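Local atomic coordinates of alpha-1,3-glucanase (Streptomyces thermodiastaticus, PDB entry 7C7D), a protein that probably hydrolyses internal alpha-1,3-glucosidic bonds of alpha-1,3-glucan, as a thermostable glycosidase of family GH87. Residues A[110-115]-A[137-142]; A[434-439]-A[481-486]; A[503-508]-A[558-563]. All coordinates share one frame; numbering follows the deposited sequence. Where two conformers were deposited one is given.

In the fold
Contact 1 lies in the N-terminal beta-sandwich, contacts 2 and 3 on the beta-helix, and each is built according to its place. In contact 1 two strands from different sheets meet in the interior through aliphatic groups alone. Contacts 2 and 3 lie on the other side of the chain's centre, about 42 and 47 Å from contact 1 between centres. Both reach the same parallel sheet of the beta-helix, at strands 432-435 and 502-505, and their centres are 14 Å apart. Partly buried contact 2 is polar, built on an asparagine amide and two waters; in contact 3 a partly exposed phenylalanine packs on buried residues beside one water.

Contact 1: A[110-115]-A[137-142]; sequences NALTVA and RSLTVT
Val114 and Leu139 have the nearest CA atoms of the two strands, 8.6 Å apart, with the chains running in broadly the same direction but too far apart to pair through their backbones. The gap is bridged by side chains. From 137-142 Leu139 alone makes the contact, and it does so with a single methyl, CD1, which is offered to two residues of 110-115 at once. The closer of these is Val114, whose CG2 lies 3.8 Å from Leu139 CD1, the two side chains crossing at about a right angle. With CG1 of the valine anti to the backbone N (chi1 180°), the other branch, CG2, is the one turned to the leucine. Leu112, two residues earlier on the same strand and pointing the same way, brings its CD2 to 4.2 Å from Leu139 CD1, a looser touch. The leucine methyl is thus set between two neighbouring aliphatic residues.

This is the packing of a beta-sandwich: strand 109-117 belongs to one antiparallel sheet and strand 133-142 lies at the border of another, and all three touching residues are buried between them. The interior continues onto neighbouring strands. Leu139 also meets Val128 and Leu167, whereas Leu112 rests on Phe195 and Val114 on Val190. Val114 is about 10 Å from the bound calcium ion, so the packing lies near that site without forming it. Where strand 109-117 begins this run, Asn110 and Ala111 together face Glu196 in a classic beta bulge, and at the far end of the other strand Thr142 N is hydrogen-bonded to Tyr116 OH.

Contact 2: A[434-439]-A[481-486]; sequences ISNQKF and SAIEAR
Ser481 meets Asn436 first, and through its backbone: Asn436 ND2 donates to Ser481 O over 3.2 Å, with an N-H...O angle of 155°. The acceptor lies close to the plane of the amide, but the amide nitrogen stands well above the plane of the carbonyl, 68° out of it. With chi1 at 65°, between the backbone N and the carbonyl carbon, Ser481 OG is brought over one amide face, 3.5 Å from Asn436 CG. There OG is also 2.7 Å from a water that donates to Asn436 O, so a water-mediated link accompanies the direct one. At Ala482 the carbonyl O comes within 3.0 Å of Asn436 ND2, at an angle too poor for a hydrogen bond.

Segment 434-439 runs out of strand 432-435 of a parallel beta-helix, and 481-486 is in the loop between strands 474-477 and 486-495, so Asn436 joins successive coils. An ST turn, with Ser435 OG accepting from Gln437 N, shapes the first exit. Ile483 CD1 packs against the other amide face, 3.9 Å from Asn436 ND2, leaving the amide sandwiched between methyl and hydroxyl. Glu484 N and Asn436 ND2 both donate to one water. Asn436 OD1 is held by Leu446 N.

Contact 3: A[503-508]-A[558-563]; sequences EFVSGG and CPFPSG
Phe560 reaches the end of strand 502-505 with the outer part of its ring, where CZ lies 4.2 Å from Val505 CG2 and CE1 lies 3.9 Å from Ser506 O. Both partners come at the ring obliquely. One touch is aliphatic and the other is to a carbonyl oxygen, so the ring meets the valine methyl and the serine carbonyl together.

The ring gets there because its first torsion is 69°, which puts CG between the backbone N and the carbonyl carbon and carries the aromatic group across to the other segment. Beside the ring the two backbones are close enough to share a water. This water is 2.9 Å from Ser506 O and 2.8 Å from Phe560 O and can donate to either, although it has more acceptors around it than protons to give.

The next shell fixes the two partners of the ring. Val505 is hydrogen-bonded through its backbone to Val476. Ser506 OG is hydrogen-bonded to Ser478 O and Gly507 N to Asp477 OD1, which ties the turn after the strand to the preceding coil, while a bond between Ser506 OG and His512 N is made within the loop itself. In 558-563 the peptide bond between Phe560 and Pro561 is cis, giving the chain a sharp bend immediately after the aromatic residue. Two residues before the ring, Cys558 forms the disulfide with Cys585, a covalent tether at the start of this loop. Phe560 also touches Glu535, which follows the intervening strand 530-534.

The loop carrying Phe560, leaving the last strand of this face, therefore reaches back past one coil and packs on the end of strand 502-505, near the C-terminal end of a right-handed parallel beta-helix, as in pectate lyase-like proteins.

Contact 1: A[110-115]-A[137-142]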
ATOM      1  N   ASN A 110      -9.939 -14.453 -16.310  1.00 30.01           N
ATOM      2  CA  ASN A 110      -9.173 -15.636 -16.676  1.00 28.68           C
ATOM      3  C   ASN A 110      -8.000 -15.843 -15.730  1.00 27.72           C
ATOM      4  O   ASN A 110      -7.132 -16.680 -16.004  1.00 28.22           O
ATOM      5  CB  ASN A 110      -8.677 -15.558 -18.127  1.00 28.78           C
ATOM      6  CG  ASN A 110      -7.740 -14.382 -18.370  1.00 28.20           C
ATOM      7  OD1 ASN A 110      -7.499 -13.562 -17.484  1.00 27.98           O
ATOM      8  ND2 ASN A 110      -7.206 -14.297 -19.585  1.00 28.90           N
ATOM      9  N   ALA A 111      -7.953 -15.091 -14.636  1.00 25.25           N
ATOM     10  CA  ALA A 111      -6.831 -15.125 -13.716  1.00 22.89           C
ATOM     11  C   ALA A 111      -7.346 -14.891 -12.305  1.00 22.11           C
ATOM     12  O   ALA A 111      -8.385 -14.250 -12.100  1.00 22.88           O
ATOM     13  CB  ALA A 111      -5.778 -14.079 -14.086  1.00 23.30           C
ATOM     14  N   LEU A 112      -6.600 -15.410 -11.337  1.00 19.99           N
ATOM     15  CA  LEU A 112      -7.025 -15.419  -9.947  1.00 19.31           C
ATOM     16  C   LEU A 112      -5.838 -15.082  -9.059  1.00 17.06           C
ATOM     17  O   LEU A 112      -4.768 -15.672  -9.215  1.00 17.61           O
ATOM     18  CB  LEU A 112      -7.536 -16.822  -9.607  1.00 21.84           C
ATOM     19  CG  LEU A 112      -7.945 -17.123  -8.174  1.00 23.20           C
ATOM     20  CD1 LEU A 112      -9.114 -16.245  -7.781  1.00 24.06           C
ATOM     21  CD2 LEU A 112      -8.310 -18.590  -8.040  1.00 24.80           C
ATOM     22  N   THR A 113      -6.022 -14.131  -8.143  1.00 15.76           N
ATOM     23  CA  THR A 113      -5.068 -13.876  -7.069  1.00 15.19           C
ATOM     24  C   THR A 113      -5.792 -14.041  -5.744  1.00 14.82           C
ATOM     25  O   THR A 113      -6.893 -13.508  -5.572  1.00 16.90           O
ATOM     26  CB  THR A 113      -4.469 -12.469  -7.165  1.00 15.98           C
ATOM     27  OG1 THR A 113      -3.834 -12.309  -8.438  1.00 17.94           O
ATOM     28  CG2 THR A 113      -3.438 -12.240  -6.064  1.00 16.03           C
ATOM     29  N   VAL A 114      -5.191 -14.779  -4.815  1.00 14.31           N
ATOM     30  CA  VAL A 114      -5.820 -15.089  -3.537  1.00 13.46           C
ATOM     31  C   VAL A 114      -4.910 -14.641  -2.405  1.00 12.91           C
ATOM     32  O   VAL A 114      -3.734 -15.019  -2.361  1.00 13.13           O
ATOM     33  CB  VAL A 114      -6.121 -16.591  -3.412  1.00 15.03           C
ATOM     34  CG1 VAL A 114      -6.771 -16.892  -2.070  1.00 16.50           C
ATOM     35  CG2 VAL A 114      -7.015 -17.046  -4.551  1.00 16.51           C
ATOM     36  N   ALA A 115      -5.450 -13.842  -1.488  1.00 12.81           N
ATOM     37  CA  ALA A 115      -4.751 -13.487  -0.259  1.00 12.75           C
ATOM     38  C   ALA A 115      -5.139 -14.493   0.818  1.00 12.18           C
ATOM     39  O   ALA A 115      -6.324 -14.757   1.031  1.00 12.46           O
ATOM     40  CB  ALA A 115      -5.120 -12.067   0.176  1.00 12.71           C
ATOM     41  N   ARG A 137      -4.368 -27.418 -12.208  1.00 33.11           N
ATOM     42  CA  ARG A 137      -3.293 -26.803 -11.460  1.00 33.40           C
ATOM     43  C   ARG A 137      -3.888 -26.315 -10.159  1.00 29.95           C
ATOM     44  O   ARG A 137      -5.103 -26.144 -10.031  1.00 30.07           O
ATOM     45  CB  ARG A 137      -2.713 -25.604 -12.188  1.00 39.48           C
ATOM     46  CG  ARG A 137      -1.664 -25.894 -13.206  1.00 46.76           C
ATOM     47  CD  ARG A 137      -1.564 -24.750 -14.211  1.00 52.46           C
ATOM     48  NE  ARG A 137      -2.720 -24.662 -15.114  1.00 57.38           N
ATOM     49  CZ  ARG A 137      -3.929 -24.168 -14.828  1.00 61.01           C
ATOM     50  NH1 ARG A 137      -4.203 -23.594 -13.665  1.00 62.45           N
ATOM     51  NH2 ARG A 137      -4.867 -24.183 -15.759  1.00 62.02           N
ATOM     52  N   SER A 138      -3.019 -26.091  -9.190  1.00 26.18           N
ATOM     53  CA  SER A 138      -3.430 -25.631  -7.877  0.55 24.39           C
ATOM     54  C   SER A 138      -2.632 -24.389  -7.519  1.00 22.80           C
ATOM     55  O   SER A 138      -1.623 -24.068  -8.155  1.00 23.65           O
ATOM     56  CB  SER A 138      -3.195 -26.714  -6.820  0.55 25.03           C
ATOM     57  OG  SER A 138      -1.825 -27.063  -6.775  0.55 25.08           O
ATOM     58  N   LEU A 139      -3.099 -23.691  -6.496  1.00 20.28           N
ATOM     59  CA  LEU A 139      -2.382 -22.537  -5.985  1.00 19.71           C
ATOM     60  C   LEU A 139      -1.360 -23.013  -4.963  1.00 18.54           C
ATOM     61  O   LEU A 139      -1.674 -23.842  -4.105  1.00 19.75           O
ATOM     62  CB  LEU A 139      -3.352 -21.568  -5.314  1.00 19.80           C
ATOM     63  CG  LEU A 139      -4.340 -20.846  -6.226  1.00 22.09           C
ATOM     64  CD1 LEU A 139      -5.572 -20.437  -5.439  1.00 23.08           C
ATOM     65  CD2 LEU A 139      -3.683 -19.643  -6.871  1.00 23.17           C
ATOM     66  N   THR A 140      -0.141 -22.501  -5.061  1.00 18.13           N
ATOM     67  CA  THR A 140       0.863 -22.763  -4.040  1.00 17.70           C
ATOM     68  C   THR A 140       0.623 -21.831  -2.861  1.00 16.14           C
ATOM     69  O   THR A 140       0.491 -20.619  -3.038  1.00 17.00           O
ATOM     70  CB  THR A 140       2.260 -22.537  -4.614  1.00 19.76           C
ATOM     71  OG1 THR A 140       2.463 -23.426  -5.720  1.00 23.13           O
ATOM     72  CG2 THR A 140       3.330 -22.784  -3.550  1.00 21.21           C
ATOM     73  N   VAL A 141       0.550 -22.394  -1.660  1.00 15.64           N
ATOM     74  CA  VAL A 141       0.349 -21.613  -0.448  1.00 14.85           C
ATOM     75  C   VAL A 141       1.486 -21.910   0.518  1.00 14.63           C
ATOM     76  O   VAL A 141       1.886 -23.068   0.691  1.00 16.66           O
ATOM     77  CB  VAL A 141      -1.026 -21.869   0.205  1.00 15.33           C
ATOM     78  CG1 VAL A 141      -2.140 -21.251  -0.634  1.00 15.70           C
ATOM     79  CG2 VAL A 141      -1.276 -23.351   0.393  1.00 16.97           C
ATOM     80  N   THR A 142       2.021 -20.860   1.134  1.00 13.10           N
ATOM     81  CA  THR A 142       3.169 -21.036   2.006  1.00 13.77           C
ATOM     82  C   THR A 142       3.190 -19.960   3.077  1.00 13.63           C
ATOM     83  O   THR A 142       2.562 -18.905   2.949  1.00 13.50           O
ATOM     84  CB  THR A 142       4.486 -21.022   1.219  1.00 14.49           C
ATOM     85  OG1 THR A 142       5.573 -21.279   2.116  1.00 15.32           O
ATOM     86  CG2 THR A 142       4.693 -19.674   0.533  1.00 15.96           C
TER

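Contact 2: A[434-439]-A[481-486]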
ATOM      1  N   ILE A 434      -0.307  13.382   7.362  1.00  9.86           N
ATOM      2  CA  ILE A 434       0.392  14.561   6.855  1.00 10.41           C
ATOM      3  C   ILE A 434       1.227  15.063   8.027  1.00 10.42           C
ATOM      4  O   ILE A 434       0.668  15.497   9.041  1.00 11.45           O
ATOM      5  CB  ILE A 434      -0.592  15.639   6.369  1.00 11.54           C
ATOM      6  CG1 ILE A 434      -1.584  15.075   5.338  1.00 11.20           C
ATOM      7  CG2 ILE A 434       0.169  16.876   5.847  1.00 12.91           C
ATOM      8  CD1 ILE A 434      -0.943  14.483   4.091  1.00 11.43           C
ATOM      9  N   SER A 435       2.553  14.951   7.936  1.00 10.54           N
ATOM     10  CA  SER A 435       3.360  14.933   9.148  1.00 11.90           C
ATOM     11  C   SER A 435       4.659  15.719   9.020  1.00 11.08           C
ATOM     12  O   SER A 435       5.303  15.737   7.965  1.00 12.09           O
ATOM     13  CB  SER A 435       3.692  13.487   9.502  1.00 12.14           C
ATOM     14  OG  SER A 435       4.527  13.447  10.638  1.00 13.33           O
ATOM     15  N   ASN A 436       5.052  16.335  10.140  1.00 11.33           N
ATOM     16  CA  ASN A 436       6.370  16.937  10.323  1.00 12.77           C
ATOM     17  C   ASN A 436       7.274  16.097  11.230  1.00 13.39           C
ATOM     18  O   ASN A 436       8.183  16.628  11.877  1.00 14.91           O
ATOM     19  CB  ASN A 436       6.255  18.374  10.839  1.00 12.77           C
ATOM     20  CG  ASN A 436       6.092  19.385   9.715  1.00 12.83           C
ATOM     21  OD1 ASN A 436       6.467  19.123   8.569  1.00 13.41           O
ATOM     22  ND2 ASN A 436       5.548  20.559  10.042  1.00 13.12           N
ATOM     23  N   GLN A 437       7.041  14.785  11.294  1.00 13.34           N
ATOM     24  CA  GLN A 437       7.941  13.875  12.002  1.00 13.84           C
ATOM     25  C   GLN A 437       9.182  13.658  11.144  1.00 15.12           C
ATOM     26  O   GLN A 437       9.086  13.179  10.010  1.00 16.17           O
ATOM     27  CB  GLN A 437       7.232  12.550  12.276  1.00 14.31           C
ATOM     28  CG  GLN A 437       8.036  11.599  13.161  1.00 15.68           C
ATOM     29  CD  GLN A 437       7.226  10.415  13.663  1.00 16.02           C
ATOM     30  OE1 GLN A 437       6.095  10.192  13.238  1.00 17.52           O
ATOM     31  NE2 GLN A 437       7.818   9.634  14.565  1.00 17.92           N
ATOM     32  N   LYS A 438      10.348  14.012  11.678  1.00 16.91           N
ATOM     33  CA  LYS A 438      11.531  14.074  10.824  1.00 18.80           C
ATOM     34  C   LYS A 438      12.287  12.754  10.708  1.00 20.49           C
ATOM     35  O   LYS A 438      12.819  12.448   9.634  1.00 20.65           O
ATOM     36  CB  LYS A 438      12.468  15.197  11.276  1.00 20.95           C
ATOM     37  CG  LYS A 438      13.118  14.991  12.618  1.00 23.07           C
ATOM     38  CD  LYS A 438      13.946  16.209  12.973  1.00 25.60           C
ATOM     39  CE  LYS A 438      14.586  16.072  14.335  1.00 28.74           C
ATOM     40  NZ  LYS A 438      15.423  17.260  14.638  1.00 30.47           N
ATOM     41  N   PHE A 439      12.357  11.977  11.791  1.00 20.76           N
ATOM     42  CA  PHE A 439      13.132  10.734  11.865  1.00 22.87           C
ATOM     43  C   PHE A 439      14.651  10.922  11.800  1.00 24.61           C
ATOM     44  O   PHE A 439      15.386  10.229  12.513  1.00 26.99           O
ATOM     45  CB  PHE A 439      12.689   9.698  10.824  1.00 23.28           C
ATOM     46  CG  PHE A 439      11.232   9.348  10.891  1.00 22.42           C
ATOM     47  CD1 PHE A 439      10.754   8.462  11.843  1.00 23.77           C
ATOM     48  CD2 PHE A 439      10.342   9.891   9.984  1.00 21.30           C
ATOM     49  CE1 PHE A 439       9.406   8.135  11.893  1.00 23.59           C
ATOM     50  CE2 PHE A 439       9.000   9.565  10.026  1.00 22.27           C
ATOM     51  CZ  PHE A 439       8.532   8.688  10.982  1.00 22.80           C
ATOM     52  N   SER A 481       7.852  19.979  14.252  1.00 14.73           N
ATOM     53  CA  SER A 481       7.735  21.405  13.980  1.00 14.65           C
ATOM     54  C   SER A 481       6.288  21.718  13.623  1.00 13.83           C
ATOM     55  O   SER A 481       5.520  20.837  13.230  1.00 14.24           O
ATOM     56  CB  SER A 481       8.689  21.860  12.867  1.00 15.39           C
ATOM     57  OG  SER A 481       8.359  21.262  11.625  1.00 15.30           O
ATOM     58  N   ALA A 482       5.928  22.988  13.779  1.00 14.03           N
ATOM     59  CA  ALA A 482       4.579  23.454  13.499  1.00 13.60           C
ATOM     60  C   ALA A 482       4.265  23.356  12.008  1.00 14.26           C
ATOM     61  O   ALA A 482       5.153  23.366  11.150  1.00 14.70           O
ATOM     62  CB  ALA A 482       4.435  24.903  13.950  1.00 15.41           C
ATOM     63  N   ILE A 483       2.973  23.265  11.701  1.00 13.98           N
ATOM     64  CA  ILE A 483       2.520  23.196  10.314  1.00 13.73           C
ATOM     65  C   ILE A 483       2.646  24.586   9.694  1.00 15.35           C
ATOM     66  O   ILE A 483       1.851  25.483   9.990  1.00 17.58           O
ATOM     67  CB  ILE A 483       1.083  22.677  10.214  1.00 13.97           C
ATOM     68  CG1 ILE A 483       0.906  21.364  10.998  1.00 13.81           C
ATOM     69  CG2 ILE A 483       0.672  22.536   8.757  1.00 14.67           C
ATOM     70  CD1 ILE A 483       1.714  20.182  10.494  1.00 14.27           C
ATOM     71  N   GLU A 484       3.649  24.769   8.831  1.00 14.56           N
ATOM     72  CA  GLU A 484       3.853  26.044   8.158  1.00 15.93           C
ATOM     73  C   GLU A 484       3.351  26.040   6.723  1.00 15.91           C
ATOM     74  O   GLU A 484       3.357  27.094   6.073  1.00 18.69           O
ATOM     75  CB  GLU A 484       5.332  26.454   8.205  1.00 17.88           C
ATOM     76  CG  GLU A 484       5.951  26.400   9.599  1.00 19.49           C
ATOM     77  CD  GLU A 484       5.399  27.442  10.558  1.00 23.85           C
ATOM     78  OE1 GLU A 484       4.574  28.285  10.147  1.00 25.00           O
ATOM     79  OE2 GLU A 484       5.795  27.412  11.745  1.00 26.65           O
ATOM     80  N   ALA A 485       2.922  24.888   6.225  1.00 14.67           N
ATOM     81  CA  ALA A 485       2.203  24.804   4.969  1.00 14.64           C
ATOM     82  C   ALA A 485       0.723  25.070   5.212  1.00 15.28           C
ATOM     83  O   ALA A 485       0.234  25.027   6.342  1.00 18.27           O
ATOM     84  CB  ALA A 485       2.366  23.405   4.372  1.00 14.46           C
ATOM     85  N   ARG A 486       0.013  25.363   4.132  1.00 14.44           N
ATOM     86  CA  ARG A 486      -1.440  25.274   4.131  1.00 15.75           C
ATOM     87  C   ARG A 486      -1.825  23.831   3.833  1.00 14.36           C
ATOM     88  O   ARG A 486      -1.274  23.215   2.917  1.00 16.31           O
ATOM     89  CB  ARG A 486      -1.974  26.200   3.040  1.00 21.96           C
ATOM     90  CG  ARG A 486      -3.456  26.167   2.785  1.00 29.31           C
ATOM     91  CD  ARG A 486      -3.733  26.958   1.513  1.00 34.74           C
ATOM     92  NE  ARG A 486      -5.152  27.040   1.194  1.00 40.42           N
ATOM     93  CZ  ARG A 486      -5.862  28.158   1.268  1.00 44.11           C
ATOM     94  NH1 ARG A 486      -5.280  29.288   1.648  1.00 44.69           N
ATOM     95  NH2 ARG A 486      -7.151  28.149   0.956  1.00 45.90           N
TER
HETATM   96  O   HOH W   1       5.708  22.849   8.256  1.00 15.02           O
HETATM   97  O   HOH W   2       9.809  18.963  11.331  1.00 17.00           O

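Contact 3: A[503-508]-A[558-563]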
ATOM      1  N   GLU A 503      -7.750  13.582  13.002  1.00 10.69           N
ATOM      2  CA  GLU A 503      -6.914  13.772  14.177  1.00 11.35           C
ATOM      3  C   GLU A 503      -5.909  14.884  13.916  1.00 11.32           C
ATOM      4  O   GLU A 503      -5.266  14.915  12.863  1.00 12.37           O
ATOM      5  CB  GLU A 503      -6.167  12.482  14.523  1.00 12.30           C
ATOM      6  CG  GLU A 503      -5.196  12.650  15.680  1.00 13.89           C
ATOM      7  CD  GLU A 503      -4.302  11.451  15.913  1.00 16.81           C
ATOM      8  OE1 GLU A 503      -4.259  10.530  15.066  1.00 16.89           O
ATOM      9  OE2 GLU A 503      -3.622  11.444  16.961  1.00 20.11           O
ATOM     10  N   PHE A 504      -5.790  15.798  14.872  1.00 10.89           N
ATOM     11  CA  PHE A 504      -4.811  16.875  14.820  1.00 11.77           C
ATOM     12  C   PHE A 504      -3.965  16.752  16.074  1.00 12.00           C
ATOM     13  O   PHE A 504      -4.489  16.797  17.189  1.00 13.06           O
ATOM     14  CB  PHE A 504      -5.527  18.224  14.711  1.00 12.74           C
ATOM     15  CG  PHE A 504      -6.503  18.253  13.578  1.00 13.24           C
ATOM     16  CD1 PHE A 504      -6.052  18.270  12.274  1.00 13.73           C
ATOM     17  CD2 PHE A 504      -7.863  18.152  13.805  1.00 16.22           C
ATOM     18  CE1 PHE A 504      -6.939  18.245  11.214  1.00 14.42           C
ATOM     19  CE2 PHE A 504      -8.755  18.123  12.753  1.00 17.07           C
ATOM     20  CZ  PHE A 504      -8.293  18.181  11.452  1.00 15.89           C
ATOM     21  N   VAL A 505      -2.667  16.525  15.897  1.00 11.08           N
ATOM     22  CA  VAL A 505      -1.834  16.106  17.012  1.00 11.65           C
ATOM     23  C   VAL A 505      -0.433  16.654  16.800  1.00 11.40           C
ATOM     24  O   VAL A 505      -0.004  16.895  15.670  1.00 12.36           O
ATOM     25  CB  VAL A 505      -1.855  14.561  17.145  1.00 12.94           C
ATOM     26  CG1 VAL A 505      -1.215  13.894  15.931  1.00 14.50           C
ATOM     27  CG2 VAL A 505      -1.192  14.096  18.434  1.00 14.80           C
ATOM     28  N   SER A 506       0.281  16.860  17.899  1.00 12.51           N
ATOM     29  CA  SER A 506       1.723  17.072  17.866  1.00 12.76           C
ATOM     30  C   SER A 506       2.293  15.833  18.547  1.00 13.08           C
ATOM     31  O   SER A 506       2.405  15.768  19.773  1.00 13.86           O
ATOM     32  CB  SER A 506       2.088  18.366  18.565  1.00 13.51           C
ATOM     33  OG  SER A 506       3.428  18.732  18.294  1.00 14.43           O
ATOM     34  N   GLY A 507       2.621  14.831  17.733  1.00 13.47           N
ATOM     35  CA  GLY A 507       2.737  13.459  18.201  1.00 15.09           C
ATOM     36  C   GLY A 507       3.920  13.171  19.106  1.00 16.70           C
ATOM     37  O   GLY A 507       3.937  12.109  19.741  1.00 18.53           O
ATOM     38  N   GLY A 508       4.911  14.057  19.164  1.00 15.50           N
ATOM     39  CA  GLY A 508       6.021  13.859  20.066  1.00 16.95           C
ATOM     40  C   GLY A 508       5.851  14.512  21.413  1.00 16.40           C
ATOM     41  O   GLY A 508       6.771  14.468  22.235  1.00 18.36           O
ATOM     42  N   CYS A 558      -8.593  18.576  23.481  1.00 14.83           N
ATOM     43  CA  CYS A 558      -7.806  18.488  24.712  1.00 16.99           C
ATOM     44  C   CYS A 558      -6.328  18.535  24.346  1.00 15.71           C
ATOM     45  O   CYS A 558      -5.647  17.502  24.300  1.00 16.07           O
ATOM     46  CB  CYS A 558      -8.151  17.209  25.487  1.00 19.79           C
ATOM     47  SG  CYS A 558      -9.939  16.864  25.732  1.00 22.73           S
ATOM     48  N   PRO A 559      -5.794  19.730  24.061  1.00 15.25           N
ATOM     49  CA  PRO A 559      -4.396  19.827  23.624  1.00 15.22           C
ATOM     50  C   PRO A 559      -3.412  19.436  24.712  1.00 14.56           C
ATOM     51  O   PRO A 559      -3.633  19.661  25.905  1.00 16.60           O
ATOM     52  CB  PRO A 559      -4.227  21.309  23.257  1.00 17.67           C
ATOM     53  CG  PRO A 559      -5.608  21.835  23.086  1.00 18.83           C
ATOM     54  CD  PRO A 559      -6.476  21.033  24.015  1.00 16.67           C
ATOM     55  N   PHE A 560      -2.298  18.860  24.277  1.00 14.79           N
ATOM     56  CA  PHE A 560      -1.171  18.570  25.148  1.00 15.16           C
ATOM     57  C   PHE A 560       0.110  18.966  24.429  1.00 15.32           C
ATOM     58  O   PHE A 560       0.153  18.965  23.193  1.00 15.09           O
ATOM     59  CB  PHE A 560      -1.141  17.094  25.603  1.00 17.15           C
ATOM     60  CG  PHE A 560      -0.832  16.089  24.511  1.00 17.62           C
ATOM     61  CD1 PHE A 560       0.480  15.787  24.178  1.00 18.21           C
ATOM     62  CD2 PHE A 560      -1.856  15.392  23.875  1.00 18.29           C
ATOM     63  CE1 PHE A 560       0.768  14.840  23.198  1.00 18.81           C
ATOM     64  CE2 PHE A 560      -1.570  14.442  22.897  1.00 18.97           C
ATOM     65  CZ  PHE A 560      -0.260  14.169  22.559  1.00 20.12           C
ATOM     66  N   PRO A 561       1.170  19.324  25.172  1.00 15.25           N
ATOM     67  CA  PRO A 561       1.218  19.381  26.636  1.00 15.76           C
ATOM     68  C   PRO A 561       0.545  20.605  27.220  1.00 15.82           C
ATOM     69  O   PRO A 561       0.372  21.624  26.549  1.00 16.91           O
ATOM     70  CB  PRO A 561       2.718  19.469  26.922  1.00 16.56           C
ATOM     71  CG  PRO A 561       3.272  20.179  25.743  1.00 17.19           C
ATOM     72  CD  PRO A 561       2.463  19.691  24.571  1.00 16.18           C
ATOM     73  N   SER A 562       0.178  20.499  28.492  1.00 16.05           N
ATOM     74  CA  SER A 562      -0.262  21.667  29.237  1.00 17.22           C
ATOM     75  C   SER A 562       0.778  22.770  29.120  1.00 17.25           C
ATOM     76  O   SER A 562       1.977  22.530  29.284  1.00 17.56           O
ATOM     77  CB  SER A 562      -0.433  21.285  30.704  1.00 19.54           C
ATOM     78  OG  SER A 562      -1.398  20.264  30.845  1.00 24.53           O
ATOM     79  N   GLY A 563       0.316  23.981  28.831  1.00 18.04           N
ATOM     80  CA  GLY A 563       1.192  25.108  28.626  1.00 18.91           C
ATOM     81  C   GLY A 563       1.449  25.466  27.176  1.00 19.52           C
ATOM     82  O   GLY A 563       2.021  26.531  26.916  1.00 23.27           O
TER
HETATM   83  O   HOH W   3       2.348  17.870  21.798  1.00 15.55           O